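Side-chain contacts in CalG4 (PDB 3IA7), which is a bacterial protein of the GT-B structural class, built from two Rossmann-like domains, each with a parallel beta-sheet flanked by helices: residues A[76-79]-A[80-83]; A[145-149]-A[150-154]. All coordinates share one frame; numbering follows the deposited sequence.

Interaction 1: residues A[76-79]-A[80-83]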
loop_
_atom_site.group_PDB
_atom_site.type_symbol
_atom_site.label_atom_id
_atom_site.label_comp_id
_atom_site.label_asym_id
_atom_site.label_seq_id
_atom_site.Cartn_x
_atom_site.Cartn_y
_atom_site.Cartn_z
ATOM N N GLU A 76 16.006 9.970 32.926
ATOM C CA GLU A 76 14.534 10.073 32.795
ATOM C C GLU A 76 14.043 11.498 32.496
ATOM O O GLU A 76 13.261 11.720 31.549
ATOM C CB GLU A 76 13.861 9.579 34.075
ATOM C CG GLU A 76 13.540 8.101 34.072
ATOM C CD GLU A 76 12.890 7.661 35.377
ATOM O OE1 GLU A 76 12.695 8.524 36.272
ATOM O OE2 GLU A 76 12.564 6.462 35.487
ATOM N N THR A 77 14.491 12.444 33.331
ATOM C CA THR A 77 14.262 13.882 33.127
ATOM C C THR A 77 14.783 14.390 31.786
ATOM O O THR A 77 14.109 15.197 31.138
ATOM C CB THR A 77 14.860 14.710 34.272
ATOM O OG1 THR A 77 14.133 14.407 35.460
ATOM C CG2 THR A 77 14.750 16.209 34.025
ATOM N N GLN A 78 15.970 13.922 31.386
ATOM C CA GLN A 78 16.560 14.278 30.095
ATOM C C GLN A 78 15.706 13.810 28.931
ATOM O O GLN A 78 15.547 14.536 27.948
ATOM C CB GLN A 78 17.989 13.743 29.971
ATOM C CG GLN A 78 18.978 14.445 30.918
ATOM C CD GLN A 78 18.833 15.960 30.874
ATOM O OE1 GLN A 78 18.657 16.558 29.788
ATOM N NE2 GLN A 78 18.876 16.591 32.048
ATOM N N LEU A 79 15.155 12.602 29.056
ATOM C CA LEU A 79 14.230 12.089 28.069
ATOM C C LEU A 79 12.995 12.957 27.933
ATOM O O LEU A 79 12.581 13.242 26.807
ATOM C CB LEU A 79 13.792 10.661 28.395
ATOM C CG LEU A 79 14.863 9.582 28.348
ATOM C CD1 LEU A 79 14.167 8.250 28.692
ATOM C CD2 LEU A 79 15.505 9.540 26.958
ATOM N N HIS A 80 12.365 13.317 29.057
ATOM C CA HIS A 80 11.242 14.252 28.997
ATOM C C HIS A 80 11.620 15.603 28.393
ATOM O O HIS A 80 10.809 16.212 27.694
ATOM C CB HIS A 80 10.635 14.503 30.365
ATOM C CG HIS A 80 10.101 13.264 31.034
ATOM N ND1 HIS A 80 9.461 12.262 30.335
ATOM C CD2 HIS A 80 10.061 12.900 32.336
ATOM C CE1 HIS A 80 9.068 11.322 31.177
ATOM N NE2 HIS A 80 9.436 11.678 32.397
ATOM N N LEU A 81 12.792 16.111 28.735
ATOM C CA LEU A 81 13.196 17.434 28.209
ATOM C C LEU A 81 13.426 17.406 26.704
ATOM O O LEU A 81 13.083 18.385 26.003
ATOM C CB LEU A 81 14.418 18.037 28.953
ATOM C CG LEU A 81 14.127 18.392 30.429
ATOM C CD1 LEU A 81 15.429 18.785 31.121
ATOM C CD2 LEU A 81 13.090 19.501 30.566
ATOM N N VAL A 82 13.967 16.296 26.192
ATOM C CA VAL A 82 14.182 16.203 24.743
ATOM C C VAL A 82 12.830 16.117 24.033
ATOM O O VAL A 82 12.704 16.614 22.931
ATOM C CB VAL A 82 15.170 15.048 24.276
ATOM C CG1 VAL A 82 14.601 13.669 24.497
ATOM C CG2 VAL A 82 15.477 15.210 22.794
ATOM N N TYR A 83 11.852 15.493 24.675
ATOM C CA TYR A 83 10.479 15.393 24.136
ATOM C C TYR A 83 9.901 16.808 23.958
ATOM O O TYR A 83 9.319 17.153 22.901
ATOM C CB TYR A 83 9.609 14.569 25.107
ATOM C CG TYR A 83 8.144 14.512 24.730
ATOM C CD1 TYR A 83 7.699 13.648 23.708
ATOM C CD2 TYR A 83 7.194 15.336 25.366
ATOM C CE1 TYR A 83 6.333 13.598 23.356
ATOM C CE2 TYR A 83 5.842 15.291 25.015
ATOM C CZ TYR A 83 5.429 14.423 24.011
ATOM O OH TYR A 83 4.107 14.349 23.639
#

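Interaction 2: residues A[145-149]-A[150-154]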
loop_
_atom_site.group_PDB
_atom_site.type_symbol
_atom_site.label_atom_id
_atom_site.label_comp_id
_atom_site.label_asym_id
_atom_site.label_seq_id
_atom_site.Cartn_x
_atom_site.Cartn_y
_atom_site.Cartn_z
ATOM N N GLU A 145 -0.053 4.246 32.257
ATOM C CA GLU A 145 0.179 2.855 32.705
ATOM C C GLU A 145 1.665 2.498 32.629
ATOM O O GLU A 145 2.168 1.762 33.477
ATOM C CB GLU A 145 -0.652 1.822 31.909
ATOM C CG GLU A 145 -2.174 1.940 32.055
ATOM C CD GLU A 145 -2.643 2.001 33.506
ATOM O OE1 GLU A 145 -2.585 0.963 34.197
ATOM O OE2 GLU A 145 -3.076 3.082 33.967
ATOM N N LEU A 146 2.353 3.015 31.619
ATOM C CA LEU A 146 3.783 2.776 31.460
ATOM C C LEU A 146 4.627 3.443 32.573
ATOM O O LEU A 146 5.452 2.780 33.233
ATOM C CB LEU A 146 4.263 3.252 30.096
ATOM C CG LEU A 146 3.770 2.342 28.953
ATOM C CD1 LEU A 146 4.285 2.931 27.647
ATOM C CD2 LEU A 146 4.229 0.859 29.183
ATOM N N TRP A 147 4.401 4.743 32.772
ATOM C CA TRP A 147 5.034 5.482 33.872
ATOM C C TRP A 147 4.769 4.746 35.181
ATOM O O TRP A 147 5.680 4.523 36.002
ATOM C CB TRP A 147 4.538 6.942 33.894
ATOM C CG TRP A 147 4.940 7.715 32.678
ATOM C CD1 TRP A 147 6.091 7.564 31.971
ATOM C CD2 TRP A 147 4.193 8.766 32.002
ATOM N NE1 TRP A 147 6.112 8.436 30.895
ATOM C CE2 TRP A 147 4.966 9.188 30.899
ATOM C CE3 TRP A 147 2.956 9.384 32.230
ATOM C CZ2 TRP A 147 4.539 10.196 29.996
ATOM C CZ3 TRP A 147 2.528 10.405 31.334
ATOM C CH2 TRP A 147 3.327 10.780 30.221
ATOM N N LYS A 148 3.514 4.359 35.383
ATOM C CA LYS A 148 3.112 3.665 36.583
ATOM C C LYS A 148 3.926 2.360 36.783
ATOM O O LYS A 148 4.453 2.086 37.883
ATOM C CB LYS A 148 1.610 3.352 36.505
ATOM C CG LYS A 148 0.858 3.242 37.845
ATOM C CD LYS A 148 -0.678 3.403 37.662
ATOM C CE LYS A 148 -1.016 4.619 36.728
ATOM N NZ LYS A 148 -2.496 4.915 36.518
ATOM N N SER A 149 4.009 1.572 35.713
ATOM C CA SER A 149 4.702 0.284 35.715
ATOM C C SER A 149 6.208 0.469 35.858
ATOM O O SER A 149 6.867 -0.376 36.442
ATOM C CB SER A 149 4.373 -0.518 34.445
ATOM O OG SER A 149 4.860 0.144 33.272
ATOM N N ASN A 150 6.736 1.570 35.325
ATOM C CA ASN A 150 8.146 1.961 35.532
ATOM C C ASN A 150 8.476 2.603 36.891
ATOM O O ASN A 150 9.662 2.818 37.217
ATOM C CB ASN A 150 8.595 2.887 34.406
ATOM C CG ASN A 150 8.718 2.173 33.094
ATOM O OD1 ASN A 150 8.999 0.978 33.073
ATOM N ND2 ASN A 150 8.533 2.897 31.984
ATOM N N GLY A 151 7.445 2.902 37.683
ATOM C CA GLY A 151 7.616 3.654 38.942
ATOM C C GLY A 151 8.151 5.072 38.747
ATOM O O GLY A 151 8.760 5.644 39.657
ATOM N N GLN A 152 7.924 5.664 37.576
ATOM C CA GLN A 152 8.348 7.064 37.386
ATOM C C GLN A 152 7.173 8.062 37.515
ATOM O O GLN A 152 6.018 7.713 37.315
ATOM C CB GLN A 152 9.151 7.254 36.072
ATOM C CG GLN A 152 8.375 6.981 34.818
ATOM C CD GLN A 152 9.224 6.957 33.532
ATOM O OE1 GLN A 152 9.321 5.912 32.878
ATOM N NE2 GLN A 152 9.789 8.121 33.137
ATOM N N ARG A 153 7.490 9.308 37.857
ATOM C CA ARG A 153 6.498 10.391 37.918
ATOM C C ARG A 153 5.989 10.835 36.549
ATOM O O ARG A 153 6.738 10.809 35.587
ATOM C CB ARG A 153 7.112 11.594 38.636
ATOM C CG ARG A 153 7.569 11.212 40.062
ATOM C CD ARG A 153 8.348 12.338 40.733
ATOM N NE ARG A 153 7.557 13.549 41.020
ATOM C CZ ARG A 153 6.810 13.753 42.112
ATOM N NH1 ARG A 153 6.683 12.827 43.057
ATOM N NH2 ARG A 153 6.165 14.907 42.254
ATOM N N HIS A 154 4.743 11.299 36.495
ATOM C CA HIS A 154 4.207 11.962 35.307
ATOM C C HIS A 154 5.214 13.082 34.999
ATOM O O HIS A 154 5.689 13.746 35.918
ATOM C CB HIS A 154 2.806 12.556 35.594
ATOM C CG HIS A 154 2.057 12.978 34.353
ATOM N ND1 HIS A 154 2.416 14.071 33.598
ATOM C CD2 HIS A 154 0.965 12.440 33.742
ATOM C CE1 HIS A 154 1.595 14.183 32.564
ATOM N NE2 HIS A 154 0.704 13.199 32.626
#

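Interaction 1: residues A[76-79]-A[80-83]
Glu-76 to Leu-79 and His-80 to Tyr-83 are consecutive turns of one alpha-helix, 75-98, which belongs to the N-terminal Rossmann-like half of the GT-B fold. Four i to i+4 bonds join them, from the amides of His-80, Leu-81, Val-82 and Tyr-83 to the carbonyls of Glu-76, Thr-77, Gln-78 and Leu-79. The straightest is His-80 N to Glu-76 O, 3.1 Å at 166°. Glu-76 O also lies over one face of the His-80 imidazole, displaced toward its rim, 3.5 Å from His-80 CD2. The ring reaches this place because its CG sits beside the backbone N (chi1 -60°), folding the imidazole back along the preceding turn.

On another flank Thr-77 and Leu-81 run side by side in the same direction, their CG2 and CD1 methyls 3.9 Å apart. Leu-81 CG also lies 3.3 Å from Thr-77 O, the oxygen that accepts the Leu-81 amide. Gln-78 bends at chi2 and slants across Leu-81, bringing Gln-78 OE1 within 4.1 Å of Leu-81 CD1; its NE2 is hydrogen-bonded to Asp-74, just before the helix begins. Val-161 of helix 159-170 packs on His-80 and Leu-81, and Ala-160 on Thr-77. Farther along, Tyr-83 turns its side chain away from the first turn and forms an edge-to-face pair with Phe-111. Buried Val-82 packs closely on the preceding turn: with CG1 between its own N and carbonyl carbon (chi1 68°), Val-82 CG1 comes within 3.1 Å of Leu-79 O.

Interaction 2: residues A[145-149]-A[150-154]
A Schellman motif closes helix 142-150: Gly-151, the first residue to leave helical geometry, has positive phi (63°), Gln-152 N bonds back to Trp-147 O (3.0 Å), and Gly-151 N hydrogen-bonds to Lys-148 O, approaching from above the carbonyl plane. The carbonyl before that of Trp-147, Leu-146 O, accepts two bonds, from Asn-150 N at 2.7 Å and from Ser-149 OG, also at 2.7 Å.

The Trp-147 indole carries the side-chain packing. At its pyrrole end, Trp-147 CD1 touches Gln-152 CD (3.6 Å), the amide plane turned 60° from the ring. Gln-152 CG lies between its own backbone N and carbonyl carbon, and the chain runs extended beyond it, which sets the amide against the indole. Gln-152 OE1 in turn accepts Asn-150 ND2 at 3.2 Å in the Gln-152 carbonyl plane, though the bond is bent and OE1 lies out of the Asn-150 amide plane. At the benzo end, the edge of Trp-147 points at the face of His-154 in a T-shaped pair, ring centroids 4.8 Å apart and planes at 64°. His-154 ND1 is hydrogen-bonded to Ala-156 N, which would restrict rotation of the imidazole. Where the two rings meet, Trp-147 CZ3 lies 3.5 Å from His-154 CD2.

Both interactions lie in the N-terminal Rossmann-like domain, near the surface on the same side of the chain's centre, with their own centres about 14 Å apart. Interaction 1 comes first, near the start of helix 75-98; strands 105-109 and 127-131, neighbours in the seven-stranded parallel sheet, and helix 113-123 intervene before interaction 2 closes helix 142-150. The two meet directly: Gln-152 CB packs on Glu-76 OE2 at 3.6 Å, and His-80 NE2 lies 3.7 Å from Gln-152 NE2. The loop leaving interaction 2 then leads into helix 159-170, which packs on the 76-83 turns, bringing elements far apart in sequence together on one flank of the domain.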